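Geranyltranstransferase (Methylococcus capsulatus, PDB 3TS7) probably catalyses the magnesium-dependent condensation of isopentenyl diphosphate with geranyl diphosphate to form (2E,6E)-farnesyl diphosphate. Local coordinates at residues A26-A31 / Q124-H129; Y44-G49 / V79-V84; E271-A276 / E292-I297. All coordinates share one frame; numbering follows the deposited sequence.

Interaction 1 of 3, residues A26-A31 / Q124-H129; sequences ARLPAA and QALAFH
In the all-helical isoprenoid synthase fold, L126 of helix 113-133 packs against the stretch R27 to P29, where the chain leaves helix 5-27 and heads for helix 36-46. The contact is made by one leucine reaching across to three consecutive residues; the CA atoms of L28 and L126 stay 8.4 Å apart, and the side chains bridge that distance. With CG anti to the backbone N (chi1 -164°), the side chain of L126 reaches across to that stretch with its CD2 methyl. L126 CD2 meets L28 CD2 at 3.8 Å, methyl against methyl, the two leucines crossing at about a right angle. The same CD2 comes to 4.2 Å from P29 CD, beside the proline ring, and to 3.9 Å from R27 O, with L126 CD1 also 4.0 Å from that carbonyl oxygen. R27 itself takes part through its backbone: its side chain leads away, to a salt bridge with D134 and a hydrogen bond to A23 O. L28 O and P29 O are taken up by R43 of helix 36-46, which ties the connection to the next helix. With an alanine here in place of L126, CG and both methyls are gone, which would probably leave L28 CD2 and P29 CD facing a gap. Helix 113-133 also meets the second subunit, F128 stacking on F128 of that chain and H129 ND1 hydrogen-bonding to its E149, so the connection is packed against a helix of the dimer interface. No hydrogen bond joins the two segments; the chemistry is that of van der Waals packing, which depends on the fit of shapes and not on direction, while directional bonds to the connection come from other residues, R43 among them.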
loop_
_atom_site.group_PDB
_atom_site.type_symbol
_atom_site.label_atom_id
_atom_site.label_comp_id
_atom_site.label_asym_id
_atom_site.label_seq_id
_atom_site.Cartn_x
_atom_site.Cartn_y
_atom_site.Cartn_z
ATOM N N ALA B 26 0.043 -6.865 18.153
ATOM C CA ALA B 26 -0.414 -8.178 17.716
ATOM C C ALA B 26 -0.398 -8.358 16.192
ATOM O O ALA B 26 -0.291 -9.487 15.712
ATOM C CB ALA B 26 -1.806 -8.499 18.294
ATOM N N ARG B 27 -0.483 -7.258 15.435
ATOM C CA ARG B 27 -0.493 -7.336 13.967
ATOM C C ARG B 27 0.849 -6.960 13.327
ATOM O O ARG B 27 1.000 -7.025 12.109
ATOM C CB ARG B 27 -1.636 -6.487 13.382
ATOM C CG ARG B 27 -3.017 -7.117 13.536
ATOM C CD ARG B 27 -4.149 -6.096 13.568
ATOM N NE ARG B 27 -5.435 -6.746 13.828
ATOM C CZ ARG B 27 -5.916 -7.001 15.048
ATOM N NH1 ARG B 27 -5.237 -6.645 16.129
ATOM N NH2 ARG B 27 -7.077 -7.617 15.187
ATOM N N LEU B 28 1.819 -6.548 14.136
ATOM C CA LEU B 28 3.126 -6.224 13.587
ATOM C C LEU B 28 4.056 -7.438 13.698
ATOM O O LEU B 28 4.117 -8.061 14.761
ATOM C CB LEU B 28 3.746 -5.017 14.291
ATOM C CG LEU B 28 3.207 -3.635 13.871
ATOM C CD1 LEU B 28 3.680 -2.581 14.859
ATOM C CD2 LEU B 28 3.610 -3.283 12.451
ATOM N N PRO B 29 4.774 -7.772 12.605
ATOM C CA PRO B 29 5.694 -8.924 12.641
ATOM C C PRO B 29 6.791 -8.709 13.690
ATOM O O PRO B 29 7.287 -7.588 13.833
ATOM C CB PRO B 29 6.291 -8.954 11.229
ATOM C CG PRO B 29 5.351 -8.115 10.376
ATOM C CD PRO B 29 4.819 -7.066 11.309
ATOM N N ALA B 30 7.145 -9.778 14.402
ATOM C CA ALA B 30 8.050 -9.732 15.560
ATOM C C ALA B 30 9.424 -9.107 15.305
ATOM O O ALA B 30 10.008 -9.265 14.228
ATOM C CB ALA B 30 8.225 -11.120 16.135
ATOM N N ALA B 31 9.926 -8.431 16.334
ATOM C CA ALA B 31 11.205 -7.717 16.320
ATOM C C ALA B 31 12.412 -8.657 16.187
ATOM O O ALA B 31 13.474 -8.249 15.701
ATOM C CB ALA B 31 11.339 -6.874 17.590
ATOM N N GLN B 124 2.039 -0.214 4.373
ATOM C CA GLN B 124 0.888 -0.042 3.484
ATOM C C GLN B 124 0.310 -1.391 3.075
ATOM O O GLN B 124 -0.892 -1.607 3.186
ATOM C CB GLN B 124 1.186 0.796 2.236
ATOM C CG GLN B 124 -0.075 0.910 1.404
ATOM C CD GLN B 124 -0.067 1.933 0.302
ATOM O OE1 GLN B 124 -1.128 2.258 -0.232
ATOM N NE2 GLN B 124 1.110 2.431 -0.070
ATOM N N ALA B 125 1.175 -2.298 2.621
ATOM C CA ALA B 125 0.748 -3.643 2.266
ATOM C C ALA B 125 0.076 -4.408 3.438
ATOM O O ALA B 125 -0.907 -5.120 3.231
ATOM C CB ALA B 125 1.931 -4.436 1.698
ATOM N N LEU B 126 0.626 -4.246 4.632
ATOM C CA LEU B 126 0.128 -4.845 5.859
ATOM C C LEU B 126 -1.272 -4.340 6.240
ATOM O O LEU B 126 -2.086 -5.103 6.754
ATOM C CB LEU B 126 1.077 -4.486 6.987
ATOM C CG LEU B 126 1.051 -5.248 8.313
ATOM C CD1 LEU B 126 1.328 -6.755 8.135
ATOM C CD2 LEU B 126 2.113 -4.629 9.193
ATOM N N ALA B 127 -1.541 -3.050 6.003
ATOM C CA ALA B 127 -2.875 -2.513 6.218
ATOM C C ALA B 127 -3.898 -3.302 5.431
ATOM O O ALA B 127 -4.942 -3.690 5.972
ATOM C CB ALA B 127 -2.944 -1.038 5.852
ATOM N N PHE B 128 -3.590 -3.561 4.162
ATOM C CA PHE B 128 -4.504 -4.265 3.303
ATOM C C PHE B 128 -4.571 -5.768 3.643
ATOM O O PHE B 128 -5.612 -6.402 3.435
ATOM C CB PHE B 128 -4.091 -4.061 1.850
ATOM C CG PHE B 128 -4.399 -2.693 1.330
ATOM C CD1 PHE B 128 -3.379 -1.769 1.113
ATOM C CD2 PHE B 128 -5.720 -2.319 1.076
ATOM C CE1 PHE B 128 -3.667 -0.498 0.620
ATOM C CE2 PHE B 128 -6.018 -1.050 0.597
ATOM C CZ PHE B 128 -4.988 -0.141 0.369
ATOM N N HIS B 129 -3.448 -6.324 4.112
ATOM C CA HIS B 129 -3.402 -7.724 4.611
ATOM C C HIS B 129 -4.323 -7.891 5.823
ATOM O O HIS B 129 -5.093 -8.872 5.886
ATOM C CB HIS B 129 -1.959 -8.159 4.920
ATOM C CG HIS B 129 -1.840 -9.373 5.797
ATOM N ND1 HIS B 129 -2.227 -10.635 5.390
ATOM C CD2 HIS B 129 -1.341 -9.520 7.053
ATOM C CE1 HIS B 129 -1.978 -11.502 6.359
ATOM N NE2 HIS B 129 -1.454 -10.848 7.383
#

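Interaction 2 of 3, residues Y44-G49 / V79-V84; sequences YSVLGG and VEFIHV. With PO4 (phosphate ion), chain F.
V46 and V84 carry the apolar part of the contact, meeting at about a right angle with V46 CG2 3.6 Å from V84 CG1. The two methyls of V46 divide their work: with CG1 anti to the backbone N (chi1 171°), CG2 is left for V84, while CG1 lies at the edge of the F81 ring, near its plane, 4.0 Å from CE1. S45 adds its CB, 3.8 Å from V84 CG1, and its carbonyl oxygen, S45 O, stands 3.7 Å from the same methyl. L24 of helix 5-27 and L123 of helix 113-133 both touch V46 and F81, extending the apolar cluster.

The contact joins the end of helix 36-46 to helix 73-90. Beyond L47, G48 and G49 take positive phi values at which a CB would strike the preceding carbonyl oxygen; they begin the Gly-Gly-Gly-Lys-Arg sequence, which in relatives lines the isopentenyl diphosphate site.

The polar interactions lie beside the valines, around a phosphate ion probably from the crystallisation liquor. H83 NE2 donates to PO4 O1 at 2.7 Å, the N-H...O angle a bent 136°, and weakly to PO4 O4 at 3.3 Å; phosphorus lies in the imidazole plane, off the ring edge. K51 NZ holds the same ion, a lysine-histidine pair consistent with the diphosphate pocket of related synthases. One turn before H83, E80 OE1 forms a salt bridge with R52 NH1, and R52 NH2 bonds to V46 O at the end of helix 36-46.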
loop_
_atom_site.group_PDB
_atom_site.type_symbol
_atom_site.label_atom_id
_atom_site.label_comp_id
_atom_site.label_asym_id
_atom_site.label_seq_id
_atom_site.Cartn_x
_atom_site.Cartn_y
_atom_site.Cartn_z
ATOM N N TYR B 44 9.120 0.683 15.495
ATOM C CA TYR B 44 9.662 1.918 16.080
ATOM C C TYR B 44 8.764 3.095 15.727
ATOM O O TYR B 44 8.547 3.987 16.542
ATOM C CB TYR B 44 11.069 2.161 15.550
ATOM C CG TYR B 44 11.716 3.466 15.937
ATOM C CD1 TYR B 44 12.522 3.553 17.077
ATOM C CD2 TYR B 44 11.569 4.605 15.135
ATOM C CE1 TYR B 44 13.155 4.746 17.418
ATOM C CE2 TYR B 44 12.176 5.803 15.480
ATOM C CZ TYR B 44 12.966 5.868 16.621
ATOM O OH TYR B 44 13.580 7.053 16.954
ATOM N N SER B 45 8.264 3.081 14.497
ATOM C CA SER B 45 7.382 4.120 14.001
ATOM C C SER B 45 5.925 3.964 14.443
ATOM O O SER B 45 5.247 4.960 14.688
ATOM C CB SER B 45 7.486 4.199 12.492
ATOM O OG SER B 45 8.787 4.608 12.109
ATOM N N VAL B 46 5.444 2.730 14.564
ATOM C CA VAL B 46 4.034 2.512 14.896
ATOM C C VAL B 46 3.742 2.534 16.394
ATOM O O VAL B 46 2.740 3.107 16.825
ATOM C CB VAL B 46 3.492 1.207 14.264
ATOM C CG1 VAL B 46 2.088 0.863 14.775
ATOM C CG2 VAL B 46 3.454 1.348 12.783
ATOM N N LEU B 47 4.615 1.921 17.186
ATOM C CA LEU B 47 4.303 1.669 18.582
ATOM C C LEU B 47 4.854 2.748 19.502
ATOM O O LEU B 47 5.627 3.607 19.070
ATOM C CB LEU B 47 4.806 0.283 19.005
ATOM C CG LEU B 47 4.163 -0.919 18.322
ATOM C CD1 LEU B 47 4.897 -2.194 18.696
ATOM C CD2 LEU B 47 2.661 -1.028 18.648
ATOM N N GLY B 48 4.433 2.701 20.762
ATOM C CA GLY B 48 4.904 3.635 21.790
ATOM C C GLY B 48 4.094 4.918 21.891
ATOM O O GLY B 48 4.608 5.947 22.336
ATOM N N GLY B 49 2.830 4.865 21.480
ATOM C CA GLY B 49 1.944 6.022 21.580
ATOM C C GLY B 49 1.822 6.865 20.319
ATOM O O GLY B 49 2.157 6.429 19.210
ATOM N N VAL B 79 -6.204 1.596 9.410
ATOM C CA VAL B 79 -6.084 3.041 9.143
ATOM C C VAL B 79 -4.865 3.643 9.802
ATOM O O VAL B 79 -4.265 4.548 9.247
ATOM C CB VAL B 79 -7.360 3.892 9.480
ATOM C CG1 VAL B 79 -8.467 3.595 8.508
ATOM C CG2 VAL B 79 -7.811 3.696 10.934
ATOM N N GLU B 80 -4.484 3.132 10.974
ATOM C CA GLU B 80 -3.304 3.635 11.666
ATOM C C GLU B 80 -1.991 3.248 10.970
ATOM O O GLU B 80 -1.039 4.047 10.967
ATOM C CB GLU B 80 -3.283 3.185 13.133
ATOM C CG GLU B 80 -2.186 3.807 13.990
ATOM C CD GLU B 80 -2.368 5.308 14.234
ATOM O OE1 GLU B 80 -1.602 5.886 15.032
ATOM O OE2 GLU B 80 -3.267 5.923 13.635
ATOM N N PHE B 81 -1.949 2.039 10.398
ATOM C CA PHE B 81 -0.801 1.598 9.596
ATOM C C PHE B 81 -0.595 2.543 8.409
ATOM O O PHE B 81 0.530 2.978 8.159
ATOM C CB PHE B 81 -0.978 0.150 9.083
ATOM C CG PHE B 81 -0.739 -0.928 10.132
ATOM C CD1 PHE B 81 0.023 -0.674 11.273
ATOM C CD2 PHE B 81 -1.215 -2.223 9.927
ATOM C CE1 PHE B 81 0.266 -1.697 12.230
ATOM C CE2 PHE B 81 -0.984 -3.245 10.878
ATOM C CZ PHE B 81 -0.251 -2.971 12.029
ATOM N N ILE B 82 -1.686 2.859 7.702
ATOM C CA ILE B 82 -1.645 3.773 6.565
ATOM C C ILE B 82 -1.125 5.129 7.008
ATOM O O ILE B 82 -0.179 5.648 6.403
ATOM C CB ILE B 82 -3.015 3.924 5.854
ATOM C CG1 ILE B 82 -3.451 2.613 5.192
ATOM C CG2 ILE B 82 -2.954 4.993 4.768
ATOM C CD1 ILE B 82 -2.570 2.150 4.018
ATOM N N HIS B 83 -1.711 5.669 8.078
ATOM C CA HIS B 83 -1.285 6.966 8.651
ATOM C C HIS B 83 0.223 6.987 8.939
ATOM O O HIS B 83 0.932 7.888 8.483
ATOM C CB HIS B 83 -2.097 7.290 9.910
ATOM C CG HIS B 83 -1.580 8.466 10.681
ATOM N ND1 HIS B 83 -1.548 9.743 10.159
ATOM C CD2 HIS B 83 -1.061 8.557 11.928
ATOM C CE1 HIS B 83 -1.013 10.565 11.044
ATOM N NE2 HIS B 83 -0.720 9.873 12.130
ATOM N N VAL B 84 0.711 5.974 9.656
ATOM C CA VAL B 84 2.139 5.883 9.995
ATOM C C VAL B 84 3.035 5.751 8.753
ATOM O O VAL B 84 4.045 6.441 8.647
ATOM C CB VAL B 84 2.442 4.790 11.054
ATOM C CG1 VAL B 84 3.967 4.613 11.255
ATOM C CG2 VAL B 84 1.790 5.157 12.394
HETATM P P PO4 F . 0.271 11.088 15.383
HETATM O O1 PO4 F . -0.421 9.856 14.861
HETATM O O2 PO4 F . -0.759 12.052 15.917
HETATM O O3 PO4 F . 1.197 10.710 16.513
HETATM O O4 PO4 F . 1.057 11.721 14.268
#

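Interaction 3 of 3, residues E271-A276 / E292-I297; sequences EMHEAA and ELARFI
The H273 ring reaches from helix 262-279 to the backbone of helix 288-298 at A294 and R295. CE1 is 3.8 Å from R295 CA and 4.1 Å from R295 CB, while NE2 lies 3.9 Å from R295 N and 4.2 Å from A294 CB. The imidazole meets this backbone obliquely, and the small A294 lets it come close to the helix surface. A chi1 of -164°, with CG anti to the backbone N, carries the ring across from its own helix.

R295 offers its base to the ring and takes its charge elsewhere. Its chain bends at chi3, and the guanidinium turns back one helical turn to E292, where R295 NH2 donates to OE2 at 2.7 Å and 155°. The carboxylate uses its syn lone pair, and OE2 lies almost in the guanidinium plane, at its edge.

Further out, Y217 of helix 208-237 packs on A294, and E292 rests on P5, E6 and L9 of helix 5-27; the pair from R295 to E6 is long and weak. Helices 262-279 and 288-298 are thus packed together, the second also against helix 5-27. Ring and backbone meet without a hydrogen bond across the segments, and the salt bridge is likely to temper the charge of R295; R295 NE stays 6.8 Å from H273 NE2.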
loop_
_atom_site.group_PDB
_atom_site.type_symbol
_atom_site.label_atom_id
_atom_site.label_comp_id
_atom_site.label_asym_id
_atom_site.label_seq_id
_atom_site.Cartn_x
_atom_site.Cartn_y
_atom_site.Cartn_z
ATOM N N GLU B 271 -17.695 27.460 11.824
ATOM C CA GLU B 271 -18.788 27.027 10.946
ATOM C C GLU B 271 -18.720 25.524 10.617
ATOM O O GLU B 271 -19.739 24.839 10.529
ATOM C CB GLU B 271 -18.773 27.846 9.648
ATOM C CG GLU B 271 -19.918 27.528 8.679
ATOM C CD GLU B 271 -19.674 28.061 7.260
ATOM O OE1 GLU B 271 -20.548 27.853 6.387
ATOM O OE2 GLU B 271 -18.615 28.685 7.018
ATOM N N MET B 272 -17.513 25.031 10.424
ATOM C CA MET B 272 -17.297 23.606 10.189
ATOM C C MET B 272 -17.650 22.793 11.444
ATOM O O MET B 272 -18.297 21.737 11.351
ATOM C CB MET B 272 -15.839 23.383 9.778
ATOM C CG MET B 272 -15.484 23.868 8.354
ATOM S SD MET B 272 -16.456 22.958 7.134
ATOM C CE MET B 272 -17.659 24.186 6.580
ATOM N N HIS B 273 -17.223 23.305 12.598
ATOM C CA HIS B 273 -17.527 22.715 13.892
ATOM C C HIS B 273 -19.041 22.589 14.099
ATOM O O HIS B 273 -19.517 21.525 14.513
ATOM C CB HIS B 273 -16.848 23.484 15.028
ATOM C CG HIS B 273 -16.798 22.733 16.324
ATOM N ND1 HIS B 273 -15.980 23.114 17.372
ATOM C CD2 HIS B 273 -17.437 21.608 16.736
ATOM C CE1 HIS B 273 -16.137 22.267 18.377
ATOM N NE2 HIS B 273 -17.018 21.349 18.018
ATOM N N GLU B 274 -19.790 23.641 13.772
ATOM C CA GLU B 274 -21.249 23.605 13.814
ATOM C C GLU B 274 -21.865 22.567 12.908
ATOM O O GLU B 274 -22.836 21.924 13.283
ATOM C CB GLU B 274 -21.853 24.968 13.436
ATOM C CG GLU B 274 -21.483 26.082 14.402
ATOM C CD GLU B 274 -21.814 27.475 13.879
ATOM O OE1 GLU B 274 -21.283 28.455 14.440
ATOM O OE2 GLU B 274 -22.613 27.597 12.927
ATOM N N ALA B 275 -21.337 22.454 11.690
ATOM C CA ALA B 275 -21.858 21.512 10.716
ATOM C C ALA B 275 -21.574 20.053 11.162
ATOM O O ALA B 275 -22.410 19.187 10.957
ATOM C CB ALA B 275 -21.257 21.787 9.325
ATOM N N ALA B 276 -20.412 19.827 11.788
ATOM C CA ALA B 276 -20.063 18.541 12.403
ATOM C C ALA B 276 -21.121 18.085 13.430
ATOM O O ALA B 276 -21.652 16.968 13.343
ATOM C CB ALA B 276 -18.683 18.635 13.056
ATOM N N GLU B 292 -18.212 15.239 21.929
ATOM C CA GLU B 292 -17.046 15.627 22.705
ATOM C C GLU B 292 -15.731 15.418 21.949
ATOM O O GLU B 292 -14.771 16.195 22.110
ATOM C CB GLU B 292 -17.010 14.838 24.020
ATOM C CG GLU B 292 -18.174 15.174 24.956
ATOM C CD GLU B 292 -18.068 16.571 25.564
ATOM O OE1 GLU B 292 -19.121 17.211 25.771
ATOM O OE2 GLU B 292 -16.940 17.037 25.841
ATOM N N LEU B 293 -15.677 14.351 21.159
ATOM C CA LEU B 293 -14.493 14.069 20.352
ATOM C C LEU B 293 -14.269 15.165 19.280
ATOM O O LEU B 293 -13.130 15.566 19.047
ATOM C CB LEU B 293 -14.590 12.681 19.712
ATOM C CG LEU B 293 -13.339 12.167 18.996
ATOM C CD1 LEU B 293 -12.144 12.032 19.968
ATOM C CD2 LEU B 293 -13.634 10.846 18.299
ATOM N N ALA B 294 -15.353 15.650 18.660
ATOM C CA ALA B 294 -15.283 16.817 17.766
ATOM C C ALA B 294 -14.533 17.999 18.398
ATOM O O ALA B 294 -13.553 18.486 17.824
ATOM C CB ALA B 294 -16.656 17.232 17.311
ATOM N N ARG B 295 -14.951 18.419 19.591
ATOM C CA ARG B 295 -14.286 19.527 20.294
ATOM C C ARG B 295 -12.816 19.264 20.587
ATOM O O ARG B 295 -11.972 20.123 20.344
ATOM C CB ARG B 295 -15.026 19.929 21.585
ATOM C CG ARG B 295 -14.227 20.956 22.404
ATOM C CD ARG B 295 -14.873 21.446 23.682
ATOM N NE ARG B 295 -15.386 20.376 24.533
ATOM C CZ ARG B 295 -15.818 20.558 25.783
ATOM N NH1 ARG B 295 -15.795 21.771 26.329
ATOM N NH2 ARG B 295 -16.290 19.535 26.484
ATOM N N PHE B 296 -12.518 18.074 21.100
ATOM C CA PHE B 296 -11.156 17.684 21.445
ATOM C C PHE B 296 -10.201 17.739 20.241
ATOM O O PHE B 296 -9.095 18.279 20.330
ATOM C CB PHE B 296 -11.164 16.271 22.052
ATOM C CG PHE B 296 -9.796 15.729 22.321
ATOM C CD1 PHE B 296 -9.182 14.869 21.415
ATOM C CD2 PHE B 296 -9.103 16.093 23.475
ATOM C CE1 PHE B 296 -7.891 14.380 21.652
ATOM C CE2 PHE B 296 -7.822 15.595 23.729
ATOM C CZ PHE B 296 -7.213 14.743 22.811
ATOM N N ILE B 297 -10.637 17.155 19.131
ATOM C CA ILE B 297 -9.822 17.092 17.915
ATOM C C ILE B 297 -9.653 18.508 17.333
ATOM O O ILE B 297 -8.530 18.935 17.065
ATOM C CB ILE B 297 -10.438 16.115 16.881
ATOM C CG1 ILE B 297 -10.314 14.665 17.380
ATOM C CG2 ILE B 297 -9.808 16.288 15.470
ATOM C CD1 ILE B 297 -11.040 13.649 16.485
#

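Interactions 1 and 2 are in direct contact: their centres are about 10 Å apart, and L28 and L126 of the first both touch F81 of the second, with L28 also on V46 and A127 on I82. Helices 5-27 and 36-46 follow each other, and interaction 2 is nested in the loop that interaction 1 closes. Packing therefore runs from the phosphate-holding helix 73-90 to helix 113-133 at the dimer interface. Interaction 3 comes later in the chain, on the opposite side of its centre, with its centre about 32 Å from that of interaction 1 and about 25 Å from that of interaction 2. Helix 5-27 connects the regions, lending residues to the surroundings of interaction 3.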